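Coiled-coil and C2 domain-containing protein 1-like (Drosophila melanogaster, PDB 6EI6) binds phosphatidylinositol monophosphates and regulates endosomal protein sorting through the ESCRT pathway, probably by preventing inappropriate polymerisation of the ESCRT-III subunit shrub. Local coordinates at residues Val132-Pro135 against Lys136-Thr140; Cys36-Gly39 against Val40-Glu44; Lys54-Arg57 against Asp58-Ala62; Pro252-Thr255 against Lys256-Glu259. All coordinates share one frame; numbering follows the deposited sequence.

Interaction 1: Val132-Pro135 against Lys136-Thr140; sequences VANP and KDVDT
Val138 reaches back across the turn to Val132, and the two side chains meet tip to tip: CG2 of Val138 lies 3.8 Å from CG1 of Val132 and 3.9 Å from CG2 of Val132. With the first torsion of Val138 at 77°, its CG2 stands anti to the backbone N and aims at Val132, while CG1 falls between N and the carbonyl carbon and comes 3.9 Å from Pro135 O. The same CG2 is 4.0 Å from Asn134 OD1, a contact of van der Waals type.

Pro135 and Lys136 form the bend itself and meet mainly through the backbone. Lys136 O comes 3.3 Å from CB of Asn134, whereas the Lys136 side chain leads off the turn, bent at its last three torsions, and rests on Asp163. Pro135 has an unusual psi of -99°, and the spacing around Lys136 and Val138 N is too short to be trusted, so the exact path of the bend is doubtful.

The segment lies between strands 119-128 and 140-145 of the C2 domain, in a position that probably corresponds to a calcium-binding loop of related domains. This C2 domain, however, lacks three of the five residues crucial for calcium binding, and nothing in the geometry here marks a metal site. Val132 also touches Ile210 of strand 208-216, which ties the apolar pair to the sandwich.

No hydrogen bond joins 132-135 to 136-140. The closure is therefore apolar, resting on a valine pair flanked by polar groups.

Interaction 2: Cys36-Gly39 against Val40-Glu44; sequences CEIG and VRMEE
Glu37 and Arg41, one helical turn apart, are joined by a salt bridge in which Arg41 NE donates to Glu37 OE2 at 2.8 Å, with an N-H...O angle of 162°. The oxygen lies at the edge of the guanidinium, close to its plane, and is met nearly head-on along its own C-O bond. The carboxylate and guanidinium planes are 75° apart and only the NE-H bond to OE2 is made, so this is not a two-pronged bridge. Glu37 sends CG anti to its backbone N and then bends at chi2 (60°), a kink that carries OE2 forward to the next turn. Chi1 of Arg41 sets CG beside the backbone N, 3.3 Å from Glu37 O, and the bend at chi2 then turns CD and NE toward Glu37 OE2.

Both residues belong to helix 34-62, which packs antiparallel against helix 66-91 as a helical hairpin: Met42 touches Val86, and the carboxylate of Glu43 forms salt bridges with Lys90 and Arg87.

The Ile38 and Met42 side chains cross at a slant, with Ile38 CG2 4.0 Å from Met42 SD. Met42 CG passes 3.3 Å from Ile38 O, and the bend at its last torsion then turns the methyl end from this turn. Val40 sets CG2 beside Cys36 O at 3.8 Å and also touches Cys29, the disulfide partner of Cys36. Beneath these side chains the regular backbone bonds run from Val40 N to Cys36 O at 3.0 Å and from Met42 N to Ile38 O at 2.8 Å.

Interaction 3: Lys54-Arg57 against Asp58-Ala62; sequences KNTR and DHHKA. With SO4 (sulfate ion), chain E.
Arg57 and Asp58 lie side by side and point the same way, with NE of Arg57 donating to Asp58 OD1 at 3.2 Å in a salt bridge; a weaker bond from NH2 reaches the same oxygen. The arginine chain bends at chi3 (70°), which swings the guanidinium beside Asp58 and against Lys54 CB, 3.6 Å from one face and offset toward its rim. The oxygen lies in the guanidinium plane, but the donor meets it from above the carboxylate, the two planes being 39° apart.

At the adjoining edge, between NH1 and NH2, a sulfate ion, probably from the crystallisation liquor, is gripped by Arg57 NH2 to O3 at 2.8 Å and by NH1 to O1 at 3.2 Å. The extended Lys54 adds a weak bond from NZ, while Arg57 NH1 also pairs with Glu73 of the partner helix. With an alanine here, Asp58 and Glu73 are likely to lose a counter-charge, and the sulfate two of the bonds that hold it, leaving the weak one from Lys54.

This is the C-terminal part of helix 34-62, just before the chain reverses into helix 66-91 of the hairpin. On the hairpin side Thr56 and His60 run alongside, methyl CG2 lying 3.6 Å from His60 CD2, and the imidazole meets the ring of Phe72 at about 30°.

Interaction 4: Pro252-Thr255 against Lys256-Glu259; sequences PILT and KQME
Glu259 folds back over Thr255, and each atom of its side chain finds that residue. CB and CG both pass 3.6 Å from Thr255 O, the acceptor of the Glu259 backbone N-H. Beyond them CD lies 3.8 Å from methyl CG2 of Thr255, and OE2 ends 3.8 Å from the same CG2. OE1 lies 3.8 Å from Thr255 O, so the carboxylate meets a methyl and a carbonyl oxygen here, with no hydrogen bond. CG is anti to the carbonyl carbon (chi1 -81°) and the chain is extended from there, which lays it obliquely across the threonine. Replacing the glutamate by alanine is likely to strip Thr255 CG2 of this cover, though Val109 still touches the threonine, and to remove a negative charge close to the start of the helix, where it is probably favourable.

The threonine is itself pinned: its OG1 donates to Pro252 O at 2.8 Å. On another side the Met258 side chain crosses that of Pro252 at about a right angle, with SD 4.0 Å from Pro252 CB. A water bridges the opening turn, donating to Ile253 O and accepting from Lys256 N at 2.7 Å.

Val109 touches Glu259 as well, so the junction packs on a neighbouring loop. A type I turn from Pro252 to Thr255, with Leu254 at the N-cap and its O accepting from Met258 N, is a helix start: here it launches helix 255-263 after the C2 strand 241-249.

How the interactions relate
From the N terminus the chain meets interaction 2, then interaction 3, both on helix 34-62, with centres about 27 Å apart. Each joins successive turns of that helix, and each also sends some side chains to helix 66-91. Interaction 1 follows in the C2 domain, where it closes the loop between strands 119-128 and 140-145; its centre is about 57 Å from that of interaction 2, across the centre of the chain. Interaction 4 comes last, turning the chain from strand 241-249 into helix 255-263. All four are local and in series, so none nests or crosses. Interactions 3 and 4 approach to about 6 Å between nearest atoms without touching, where the hairpin adjoins the C2 domain.

Interaction 1: Val132-Pro135 against Lys136-Thr140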
ATOM      1  N   VAL A 132     -23.441   4.622 -16.204  1.00 63.70           N
ATOM      2  CA  VAL A 132     -24.616   5.438 -15.953  1.00 69.79           C
ATOM      3  C   VAL A 132     -25.506   5.446 -17.194  1.00 74.41           C
ATOM      4  O   VAL A 132     -25.155   4.906 -18.245  1.00 73.26           O
ATOM      5  CB  VAL A 132     -24.240   6.877 -15.550  1.00 69.02           C
ATOM      6  CG1 VAL A 132     -23.557   6.890 -14.202  1.00 65.57           C
ATOM      7  CG2 VAL A 132     -23.352   7.519 -16.617  1.00 66.43           C
ATOM      8  N   ALA A 133     -26.669   6.096 -17.070  1.00 77.85           N
ATOM      9  CA  ALA A 133     -27.540   6.308 -18.219  1.00 74.43           C
ATOM     10  C   ALA A 133     -27.152   7.550 -19.007  1.00 74.85           C
ATOM     11  O   ALA A 133     -27.564   7.697 -20.161  1.00 81.90           O
ATOM     12  CB  ALA A 133     -28.997   6.400 -17.764  1.00 70.61           C
ATOM     13  N   ASN A 134     -26.390   8.375 -18.461  1.00 73.79           N
ATOM     14  CA  ASN A 134     -26.115   9.531 -19.283  1.00 73.63           C
ATOM     15  C   ASN A 134     -24.741   9.424 -19.922  1.00 78.83           C
ATOM     16  O   ASN A 134     -23.864   8.705 -19.432  1.00 75.68           O
ATOM     17  CB  ASN A 134     -26.181  10.805 -18.446  1.00 79.02           C
ATOM     18  CG  ASN A 134     -27.228  10.721 -17.365  1.00 85.21           C
ATOM     19  OD1 ASN A 134     -27.027  10.052 -16.340  1.00 79.66           O
ATOM     20  ND2 ASN A 134     -28.372  11.373 -17.594  1.00 88.02           N
ATOM     21  N   PRO A 135     -24.541  10.114 -21.024  1.00 87.16           N
ATOM     22  CA  PRO A 135     -23.175  10.285 -21.536  1.00 86.88           C
ATOM     23  C   PRO A 135     -22.476  11.376 -20.748  1.00 82.73           C
ATOM     24  O   PRO A 135     -21.981  11.158 -19.633  1.00 77.89           O
ATOM     25  CB  PRO A 135     -23.391  10.679 -23.008  1.00 87.20           C
ATOM     26  CG  PRO A 135     -24.774  11.307 -23.047  1.00 87.18           C
ATOM     27  CD  PRO A 135     -25.572  10.681 -21.921  1.00 87.51           C
ATOM     28  N   LYS A 136     -22.465  12.566 -21.351  1.00 83.57           N
ATOM     29  CA  LYS A 136     -22.206  13.850 -20.714  1.00 82.57           C
ATOM     30  C   LYS A 136     -23.258  14.093 -19.625  1.00 80.93           C
ATOM     31  O   LYS A 136     -23.995  13.164 -19.276  1.00 74.46           O
ATOM     32  CB  LYS A 136     -22.188  14.925 -21.812  1.00 84.38           C
ATOM     33  CG  LYS A 136     -21.833  16.349 -21.414  1.00 86.70           C
ATOM     34  CD  LYS A 136     -22.573  17.353 -22.299  1.00 83.64           C
ATOM     35  CE  LYS A 136     -24.094  17.148 -22.314  1.00 78.62           C
ATOM     36  NZ  LYS A 136     -24.783  17.234 -20.999  1.00 79.36           N
ATOM     37  N   ASP A 137     -23.373  15.334 -19.121  1.00 84.04           N
ATOM     38  CA  ASP A 137     -23.907  15.679 -17.797  1.00 83.93           C
ATOM     39  C   ASP A 137     -24.543  14.521 -17.045  1.00 82.73           C
ATOM     40  O   ASP A 137     -25.736  14.534 -16.710  1.00 85.60           O
ATOM     41  CB  ASP A 137     -24.909  16.839 -17.843  1.00 85.66           C
ATOM     42  CG  ASP A 137     -25.098  17.515 -16.455  1.00 87.20           C
ATOM     43  OD1 ASP A 137     -24.738  18.712 -16.331  1.00 89.75           O
ATOM     44  OD2 ASP A 137     -25.632  16.892 -15.496  1.00 82.59           O
ATOM     45  N   VAL A 138     -23.743  13.490 -16.833  1.00 80.79           N
ATOM     46  CA  VAL A 138     -23.652  12.922 -15.503  1.00 75.31           C
ATOM     47  C   VAL A 138     -22.693  13.836 -14.741  1.00 74.21           C
ATOM     48  O   VAL A 138     -21.629  14.204 -15.257  1.00 72.83           O
ATOM     49  CB  VAL A 138     -23.198  11.453 -15.552  1.00 72.47           C
ATOM     50  CG1 VAL A 138     -21.697  11.303 -15.794  1.00 72.88           C
ATOM     51  CG2 VAL A 138     -23.675  10.708 -14.327  1.00 69.18           C
ATOM     52  N   ASP A 139     -23.150  14.349 -13.602  1.00 72.78           N
ATOM     53  CA  ASP A 139     -22.332  15.163 -12.717  1.00 71.19           C
ATOM     54  C   ASP A 139     -22.056  14.321 -11.487  1.00 71.76           C
ATOM     55  O   ASP A 139     -22.976  13.690 -10.951  1.00 65.16           O
ATOM     56  CB  ASP A 139     -23.019  16.474 -12.316  1.00 74.36           C
ATOM     57  CG  ASP A 139     -23.303  17.377 -13.497  1.00 80.82           C
ATOM     58  OD1 ASP A 139     -22.557  17.310 -14.497  1.00 82.00           O
ATOM     59  OD2 ASP A 139     -24.275  18.171 -13.425  1.00 84.86           O
ATOM     60  N   THR A 140     -20.799  14.298 -11.047  1.00 72.89           N
ATOM     61  CA  THR A 140     -20.398  13.361 -10.011  1.00 63.10           C
ATOM     62  C   THR A 140     -19.539  14.057  -8.972  1.00 61.57           C
ATOM     63  O   THR A 140     -18.900  15.078  -9.233  1.00 64.91           O
ATOM     64  CB  THR A 140     -19.644  12.165 -10.596  1.00 62.40           C
ATOM     65  OG1 THR A 140     -18.804  12.624 -11.657  1.00 68.49           O
ATOM     66  CG2 THR A 140     -20.618  11.155 -11.156  1.00 59.39           C
TER

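Interaction 2: Cys36-Gly39 against Val40-Glu44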
ATOM      1  N   CYS A  36      17.426 -27.768  10.776  1.00 39.78           N
ATOM      2  CA  CYS A  36      16.395 -27.606   9.763  1.00 39.90           C
ATOM      3  C   CYS A  36      15.701 -26.262   9.912  1.00 35.29           C
ATOM      4  O   CYS A  36      15.522 -25.536   8.933  1.00 35.52           O
ATOM      5  CB  CYS A  36      15.382 -28.748   9.856  1.00 45.12           C
ATOM      6  SG  CYS A  36      14.031 -28.719   8.618  1.00 49.29           S
ATOM      7  N   GLU A  37      15.317 -25.913  11.144  1.00 34.60           N
ATOM      8  CA  GLU A  37      14.580 -24.680  11.389  1.00 34.49           C
ATOM      9  C   GLU A  37      15.427 -23.455  11.076  1.00 34.33           C
ATOM     10  O   GLU A  37      14.910 -22.457  10.548  1.00 33.16           O
ATOM     11  CB  GLU A  37      14.090 -24.638  12.839  1.00 36.35           C
ATOM     12  CG  GLU A  37      13.289 -23.371  13.207  1.00 41.72           C
ATOM     13  CD  GLU A  37      12.011 -23.180  12.341  1.00 45.50           C
ATOM     14  OE1 GLU A  37      11.488 -24.190  11.782  1.00 41.02           O
ATOM     15  OE2 GLU A  37      11.549 -22.011  12.224  1.00 42.92           O
ATOM     16  N   ILE A  38      16.722 -23.511  11.400  1.00 28.44           N
ATOM     17  CA  ILE A  38      17.633 -22.450  10.997  1.00 29.81           C
ATOM     18  C   ILE A  38      17.557 -22.254   9.498  1.00 32.66           C
ATOM     19  O   ILE A  38      17.470 -21.119   9.011  1.00 28.83           O
ATOM     20  CB  ILE A  38      19.076 -22.761  11.454  1.00 35.58           C
ATOM     21  CG1 ILE A  38      19.217 -22.566  12.971  1.00 29.57           C
ATOM     22  CG2 ILE A  38      20.079 -21.871  10.698  1.00 27.39           C
ATOM     23  CD1 ILE A  38      20.607 -22.841  13.531  1.00 28.88           C
ATOM     24  N   GLY A  39      17.562 -23.365   8.746  1.00 33.26           N
ATOM     25  CA  GLY A  39      17.456 -23.286   7.298  1.00 33.35           C
ATOM     26  C   GLY A  39      16.167 -22.633   6.844  1.00 37.04           C
ATOM     27  O   GLY A  39      16.165 -21.814   5.920  1.00 38.23           O
ATOM     28  N   VAL A  40      15.054 -22.965   7.503  1.00 34.46           N
ATOM     29  CA  VAL A  40      13.786 -22.348   7.150  1.00 31.18           C
ATOM     30  C   VAL A  40      13.832 -20.847   7.423  1.00 33.27           C
ATOM     31  O   VAL A  40      13.392 -20.040   6.599  1.00 35.95           O
ATOM     32  CB  VAL A  40      12.648 -23.057   7.911  1.00 38.34           C
ATOM     33  CG1 VAL A  40      11.407 -22.185   8.012  1.00 30.45           C
ATOM     34  CG2 VAL A  40      12.319 -24.372   7.244  1.00 30.41           C
ATOM     35  N   ARG A  41      14.379 -20.449   8.574  1.00 32.92           N
ATOM     36  CA  ARG A  41      14.476 -19.030   8.924  1.00 33.03           C
ATOM     37  C   ARG A  41      15.433 -18.262   8.010  1.00 33.99           C
ATOM     38  O   ARG A  41      15.189 -17.090   7.689  1.00 33.39           O
ATOM     39  CB  ARG A  41      14.905 -18.891  10.383  1.00 31.40           C
ATOM     40  CG  ARG A  41      13.897 -19.473  11.371  1.00 33.98           C
ATOM     41  CD  ARG A  41      12.621 -18.614  11.445  1.00 36.62           C
ATOM     42  NE  ARG A  41      11.605 -19.184  12.342  1.00 45.15           N
ATOM     43  CZ  ARG A  41      10.658 -18.479  12.965  1.00 38.77           C
ATOM     44  NH1 ARG A  41      10.560 -17.164  12.821  1.00 35.41           N
ATOM     45  NH2 ARG A  41       9.812 -19.095  13.756  1.00 48.10           N
ATOM     46  N   MET A  42      16.533 -18.891   7.597  1.00 30.46           N
ATOM     47  CA  MET A  42      17.399 -18.289   6.591  1.00 33.61           C
ATOM     48  C   MET A  42      16.596 -17.914   5.353  1.00 33.44           C
ATOM     49  O   MET A  42      16.688 -16.793   4.835  1.00 32.16           O
ATOM     50  CB  MET A  42      18.525 -19.261   6.224  1.00 27.86           C
ATOM     51  CG  MET A  42      19.618 -19.375   7.262  1.00 26.25           C
ATOM     52  SD  MET A  42      20.721 -20.777   6.955  1.00 35.57           S
ATOM     53  CE  MET A  42      21.486 -20.260   5.385  1.00 28.84           C
ATOM     54  N   GLU A  43      15.800 -18.853   4.861  1.00 36.00           N
ATOM     55  CA  GLU A  43      15.021 -18.597   3.660  1.00 36.58           C
ATOM     56  C   GLU A  43      13.942 -17.539   3.909  1.00 34.29           C
ATOM     57  O   GLU A  43      13.751 -16.629   3.090  1.00 35.93           O
ATOM     58  CB  GLU A  43      14.428 -19.915   3.182  1.00 36.25           C
ATOM     59  CG  GLU A  43      13.783 -19.811   1.845  1.00 49.17           C
ATOM     60  CD  GLU A  43      13.534 -21.158   1.231  1.00 56.37           C
ATOM     61  OE1 GLU A  43      14.232 -22.136   1.639  1.00 52.08           O
ATOM     62  OE2 GLU A  43      12.636 -21.217   0.355  1.00 60.03           O
ATOM     63  N   GLU A  44      13.242 -17.626   5.043  1.00 33.09           N
ATOM     64  CA  GLU A  44      12.269 -16.597   5.408  1.00 37.54           C
ATOM     65  C   GLU A  44      12.909 -15.219   5.467  1.00 35.61           C
ATOM     66  O   GLU A  44      12.350 -14.237   4.951  1.00 33.50           O
ATOM     67  CB  GLU A  44      11.643 -16.926   6.762  1.00 36.23           C
ATOM     68  CG  GLU A  44      10.732 -18.105   6.703  1.00 44.91           C
ATOM     69  CD  GLU A  44       9.350 -17.701   6.207  1.00 63.17           C
ATOM     70  OE1 GLU A  44       8.924 -16.533   6.476  1.00 64.62           O
ATOM     71  OE2 GLU A  44       8.704 -18.533   5.521  1.00 64.56           O
TER

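Interaction 3: Lys54-Arg57 against Asp58-Ala62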
ATOM      1  N   LYS A  54      11.919  -5.033  -3.344  1.00 35.60           N
ATOM      2  CA  LYS A  54      10.939  -4.788  -4.401  1.00 35.96           C
ATOM      3  C   LYS A  54      10.020  -3.626  -4.042  1.00 39.66           C
ATOM      4  O   LYS A  54       9.831  -2.712  -4.856  1.00 42.62           O
ATOM      5  CB  LYS A  54      10.156  -6.068  -4.681  1.00 38.35           C
ATOM      6  CG  LYS A  54      11.041  -7.070  -5.347  1.00 37.66           C
ATOM      7  CD  LYS A  54      10.390  -8.396  -5.571  1.00 42.26           C
ATOM      8  CE  LYS A  54      11.323  -9.266  -6.432  1.00 45.17           C
ATOM      9  NZ  LYS A  54      10.877 -10.689  -6.536  1.00 54.80           N
ATOM     10  N   ASN A  55       9.484  -3.621  -2.808  1.00 34.86           N
ATOM     11  CA  ASN A  55       8.659  -2.510  -2.332  1.00 33.33           C
ATOM     12  C   ASN A  55       9.371  -1.175  -2.510  1.00 39.64           C
ATOM     13  O   ASN A  55       8.811  -0.228  -3.079  1.00 41.08           O
ATOM     14  CB  ASN A  55       8.286  -2.694  -0.853  1.00 29.64           C
ATOM     15  CG  ASN A  55       7.280  -3.834  -0.610  1.00 33.04           C
ATOM     16  OD1 ASN A  55       6.794  -4.460  -1.541  1.00 37.47           O
ATOM     17  ND2 ASN A  55       6.998  -4.118   0.661  1.00 34.91           N
ATOM     18  N   THR A  56      10.600  -1.068  -1.981  1.00 42.79           N
ATOM     19  CA  THR A  56      11.343   0.187  -2.080  1.00 38.74           C
ATOM     20  C   THR A  56      11.624   0.539  -3.539  1.00 42.04           C
ATOM     21  O   THR A  56      11.448   1.693  -3.953  1.00 40.64           O
ATOM     22  CB  THR A  56      12.644   0.093  -1.273  1.00 41.48           C
ATOM     23  OG1 THR A  56      12.332   0.021   0.116  1.00 42.50           O
ATOM     24  CG2 THR A  56      13.530   1.328  -1.494  1.00 38.14           C
ATOM     25  N   ARG A  57      12.035  -0.452  -4.339  1.00 37.60           N
ATOM     26  CA  ARG A  57      12.172  -0.240  -5.776  1.00 42.65           C
ATOM     27  C   ARG A  57      10.903   0.363  -6.357  1.00 46.39           C
ATOM     28  O   ARG A  57      10.954   1.322  -7.140  1.00 44.77           O
ATOM     29  CB  ARG A  57      12.496  -1.560  -6.479  1.00 36.66           C
ATOM     30  CG  ARG A  57      12.508  -1.477  -7.974  1.00 38.50           C
ATOM     31  CD  ARG A  57      12.449  -2.867  -8.574  1.00 40.06           C
ATOM     32  NE  ARG A  57      11.129  -3.460  -8.345  1.00 43.96           N
ATOM     33  CZ  ARG A  57      10.842  -4.754  -8.453  1.00 43.51           C
ATOM     34  NH1 ARG A  57      11.783  -5.635  -8.781  1.00 47.94           N
ATOM     35  NH2 ARG A  57       9.609  -5.165  -8.204  1.00 46.20           N
ATOM     36  N   ASP A  58       9.750  -0.177  -5.957  1.00 44.16           N
ATOM     37  CA  ASP A  58       8.488   0.266  -6.531  1.00 41.91           C
ATOM     38  C   ASP A  58       8.145   1.669  -6.068  1.00 45.45           C
ATOM     39  O   ASP A  58       7.623   2.476  -6.849  1.00 46.91           O
ATOM     40  CB  ASP A  58       7.384  -0.726  -6.173  1.00 39.39           C
ATOM     41  CG  ASP A  58       7.487  -2.002  -6.973  1.00 40.36           C
ATOM     42  OD1 ASP A  58       8.268  -2.017  -7.959  1.00 44.45           O
ATOM     43  OD2 ASP A  58       6.805  -2.989  -6.618  1.00 45.40           O
ATOM     44  N   HIS A  59       8.461   1.996  -4.816  1.00 43.19           N
ATOM     45  CA  HIS A  59       8.277   3.372  -4.377  1.00 48.49           C
ATOM     46  C   HIS A  59       9.109   4.338  -5.216  1.00 52.52           C
ATOM     47  O   HIS A  59       8.615   5.394  -5.624  1.00 52.07           O
ATOM     48  CB  HIS A  59       8.634   3.526  -2.906  1.00 46.03           C
ATOM     49  CG  HIS A  59       8.647   4.948  -2.454  1.00 51.14           C
ATOM     50  ND1 HIS A  59       7.501   5.614  -2.074  1.00 49.59           N
ATOM     51  CD2 HIS A  59       9.658   5.843  -2.353  1.00 53.76           C
ATOM     52  CE1 HIS A  59       7.810   6.854  -1.735  1.00 53.39           C
ATOM     53  NE2 HIS A  59       9.110   7.021  -1.904  1.00 61.06           N
ATOM     54  N   HIS A  60      10.376   3.994  -5.484  1.00 50.82           N
ATOM     55  CA  HIS A  60      11.220   4.887  -6.274  1.00 52.56           C
ATOM     56  C   HIS A  60      10.737   4.984  -7.716  1.00 52.68           C
ATOM     57  O   HIS A  60      10.841   6.054  -8.328  1.00 51.02           O
ATOM     58  CB  HIS A  60      12.678   4.426  -6.212  1.00 49.84           C
ATOM     59  CG  HIS A  60      13.312   4.676  -4.882  1.00 46.78           C
ATOM     60  ND1 HIS A  60      13.291   5.913  -4.272  1.00 55.28           N
ATOM     61  CD2 HIS A  60      13.942   3.844  -4.024  1.00 46.44           C
ATOM     62  CE1 HIS A  60      13.896   5.836  -3.100  1.00 49.40           C
ATOM     63  NE2 HIS A  60      14.292   4.589  -2.920  1.00 51.54           N
ATOM     64  N   LYS A  61      10.193   3.890  -8.265  1.00 51.33           N
ATOM     65  CA  LYS A  61       9.636   3.923  -9.615  1.00 49.50           C
ATOM     66  C   LYS A  61       8.451   4.871  -9.695  1.00 52.85           C
ATOM     67  O   LYS A  61       8.388   5.740 -10.575  1.00 52.62           O
ATOM     68  CB  LYS A  61       9.219   2.526 -10.043  1.00 50.73           C
ATOM     69  CG  LYS A  61       8.343   2.531 -11.267  1.00 54.94           C
ATOM     70  CD  LYS A  61       8.370   1.196 -11.957  1.00 52.13           C
ATOM     71  CE  LYS A  61       6.973   0.629 -12.117  1.00 65.19           C
ATOM     72  NZ  LYS A  61       6.916  -0.418 -13.186  1.00 69.48           N
ATOM     73  N   ALA A  62       7.509   4.731  -8.764  1.00 54.06           N
ATOM     74  CA  ALA A  62       6.350   5.610  -8.728  1.00 56.41           C
ATOM     75  C   ALA A  62       6.726   7.074  -8.563  1.00 54.74           C
ATOM     76  O   ALA A  62       5.920   7.948  -8.902  1.00 61.25           O
ATOM     77  CB  ALA A  62       5.413   5.208  -7.597  1.00 49.39           C
TER
HETATM   78  S   SO4 E 903       9.455  -8.751  -9.826  1.00 89.30           S
HETATM   79  O1  SO4 E 903      10.905  -8.526  -9.754  1.00 72.46           O
HETATM   80  O2  SO4 E 903       9.154 -10.099  -9.323  1.00 78.58           O
HETATM   81  O3  SO4 E 903       8.727  -7.738  -9.041  1.00 62.82           O
HETATM   82  O4  SO4 E 903       9.038  -8.672 -11.230  1.00 95.10           O

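Interaction 4: Pro252-Thr255 against Lys256-Glu259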
ATOM      1  N   PRO A 252       5.819   3.744   6.539  1.00 38.32           N
ATOM      2  CA  PRO A 252       4.901   2.679   6.946  1.00 35.44           C
ATOM      3  C   PRO A 252       4.681   2.657   8.451  1.00 41.81           C
ATOM      4  O   PRO A 252       5.521   3.106   9.232  1.00 41.65           O
ATOM      5  CB  PRO A 252       5.597   1.404   6.460  1.00 37.45           C
ATOM      6  CG  PRO A 252       6.484   1.845   5.342  1.00 35.27           C
ATOM      7  CD  PRO A 252       6.920   3.238   5.697  1.00 37.46           C
ATOM      8  N   ILE A 253       3.515   2.146   8.852  1.00 38.58           N
ATOM      9  CA  ILE A 253       3.203   2.004  10.270  1.00 40.23           C
ATOM     10  C   ILE A 253       4.305   1.221  10.979  1.00 41.60           C
ATOM     11  O   ILE A 253       4.777   1.609  12.054  1.00 41.41           O
ATOM     12  CB  ILE A 253       1.827   1.329  10.453  1.00 42.07           C
ATOM     13  CG1 ILE A 253       0.744   2.054   9.650  1.00 42.32           C
ATOM     14  CG2 ILE A 253       1.440   1.297  11.916  1.00 37.38           C
ATOM     15  CD1 ILE A 253       0.752   3.528   9.829  1.00 41.93           C
ATOM     16  N   LEU A 254       4.714   0.098  10.396  1.00 42.09           N
ATOM     17  CA  LEU A 254       5.747  -0.759  10.979  1.00 41.58           C
ATOM     18  C   LEU A 254       7.141  -0.406  10.480  1.00 41.03           C
ATOM     19  O   LEU A 254       7.942  -1.293  10.150  1.00 41.18           O
ATOM     20  CB  LEU A 254       5.423  -2.219  10.688  1.00 43.83           C
ATOM     21  CG  LEU A 254       3.994  -2.641  11.019  1.00 43.43           C
ATOM     22  CD1 LEU A 254       3.765  -4.115  10.622  1.00 37.58           C
ATOM     23  CD2 LEU A 254       3.732  -2.383  12.498  1.00 33.86           C
ATOM     24  N   THR A 255       7.437   0.891  10.392  1.00 39.97           N
ATOM     25  CA  THR A 255       8.767   1.336  10.014  1.00 41.39           C
ATOM     26  C   THR A 255       9.815   0.849  11.010  1.00 40.90           C
ATOM     27  O   THR A 255      10.926   0.474  10.618  1.00 39.85           O
ATOM     28  CB  THR A 255       8.789   2.856   9.909  1.00 44.25           C
ATOM     29  OG1 THR A 255       8.250   3.263   8.639  1.00 46.09           O
ATOM     30  CG2 THR A 255      10.215   3.388  10.064  1.00 46.88           C
ATOM     31  N   LYS A 256       9.461   0.805  12.294  1.00 40.68           N
ATOM     32  CA  LYS A 256      10.454   0.525  13.323  1.00 44.52           C
ATOM     33  C   LYS A 256      11.033  -0.865  13.148  1.00 46.78           C
ATOM     34  O   LYS A 256      12.260  -1.035  13.132  1.00 50.06           O
ATOM     35  CB  LYS A 256       9.847   0.680  14.714  1.00 48.73           C
ATOM     36  CG  LYS A 256      10.841   0.487  15.842  1.00 62.33           C
ATOM     37  CD  LYS A 256      10.229   0.808  17.213  1.00 68.51           C
ATOM     38  CE  LYS A 256      11.317   0.870  18.301  1.00 73.52           C
ATOM     39  NZ  LYS A 256      11.176   2.033  19.254  1.00 74.77           N
ATOM     40  N   GLN A 257      10.167  -1.876  12.994  1.00 41.09           N
ATOM     41  CA  GLN A 257      10.671  -3.227  12.804  1.00 41.61           C
ATOM     42  C   GLN A 257      11.234  -3.465  11.407  1.00 40.85           C
ATOM     43  O   GLN A 257      12.065  -4.360  11.239  1.00 39.47           O
ATOM     44  CB  GLN A 257       9.601  -4.271  13.117  1.00 44.06           C
ATOM     45  CG  GLN A 257       8.295  -4.136  12.429  1.00 50.85           C
ATOM     46  CD  GLN A 257       7.222  -4.934  13.162  1.00 55.95           C
ATOM     47  OE1 GLN A 257       6.450  -4.368  13.944  1.00 62.91           O
ATOM     48  NE2 GLN A 257       7.184  -6.261  12.933  1.00 51.53           N
ATOM     49  N   MET A 258      10.831  -2.678  10.412  1.00 39.34           N
ATOM     50  CA  MET A 258      11.501  -2.766   9.117  1.00 42.50           C
ATOM     51  C   MET A 258      12.945  -2.309   9.232  1.00 39.43           C
ATOM     52  O   MET A 258      13.841  -2.895   8.616  1.00 40.56           O
ATOM     53  CB  MET A 258      10.749  -1.942   8.066  1.00 38.73           C
ATOM     54  CG  MET A 258       9.428  -2.602   7.588  1.00 42.51           C
ATOM     55  SD  MET A 258       8.372  -1.535   6.580  1.00 43.48           S
ATOM     56  CE  MET A 258       9.425  -1.293   5.139  1.00 32.33           C
ATOM     57  N   GLU A 259      13.187  -1.264  10.020  1.00 40.38           N
ATOM     58  CA  GLU A 259      14.548  -0.787  10.218  1.00 42.70           C
ATOM     59  C   GLU A 259      15.400  -1.837  10.915  1.00 42.12           C
ATOM     60  O   GLU A 259      16.580  -1.989  10.602  1.00 47.44           O
ATOM     61  CB  GLU A 259      14.537   0.509  11.015  1.00 42.24           C
ATOM     62  CG  GLU A 259      14.232   1.726  10.168  1.00 46.82           C
ATOM     63  CD  GLU A 259      13.865   2.949  11.008  1.00 54.60           C
ATOM     64  OE1 GLU A 259      13.531   2.781  12.214  1.00 50.12           O
ATOM     65  OE2 GLU A 259      13.908   4.078  10.454  1.00 52.95           O
TER
HETATM   66  O   HOH W   1       7.275   1.774  13.449  1.00 42.37           O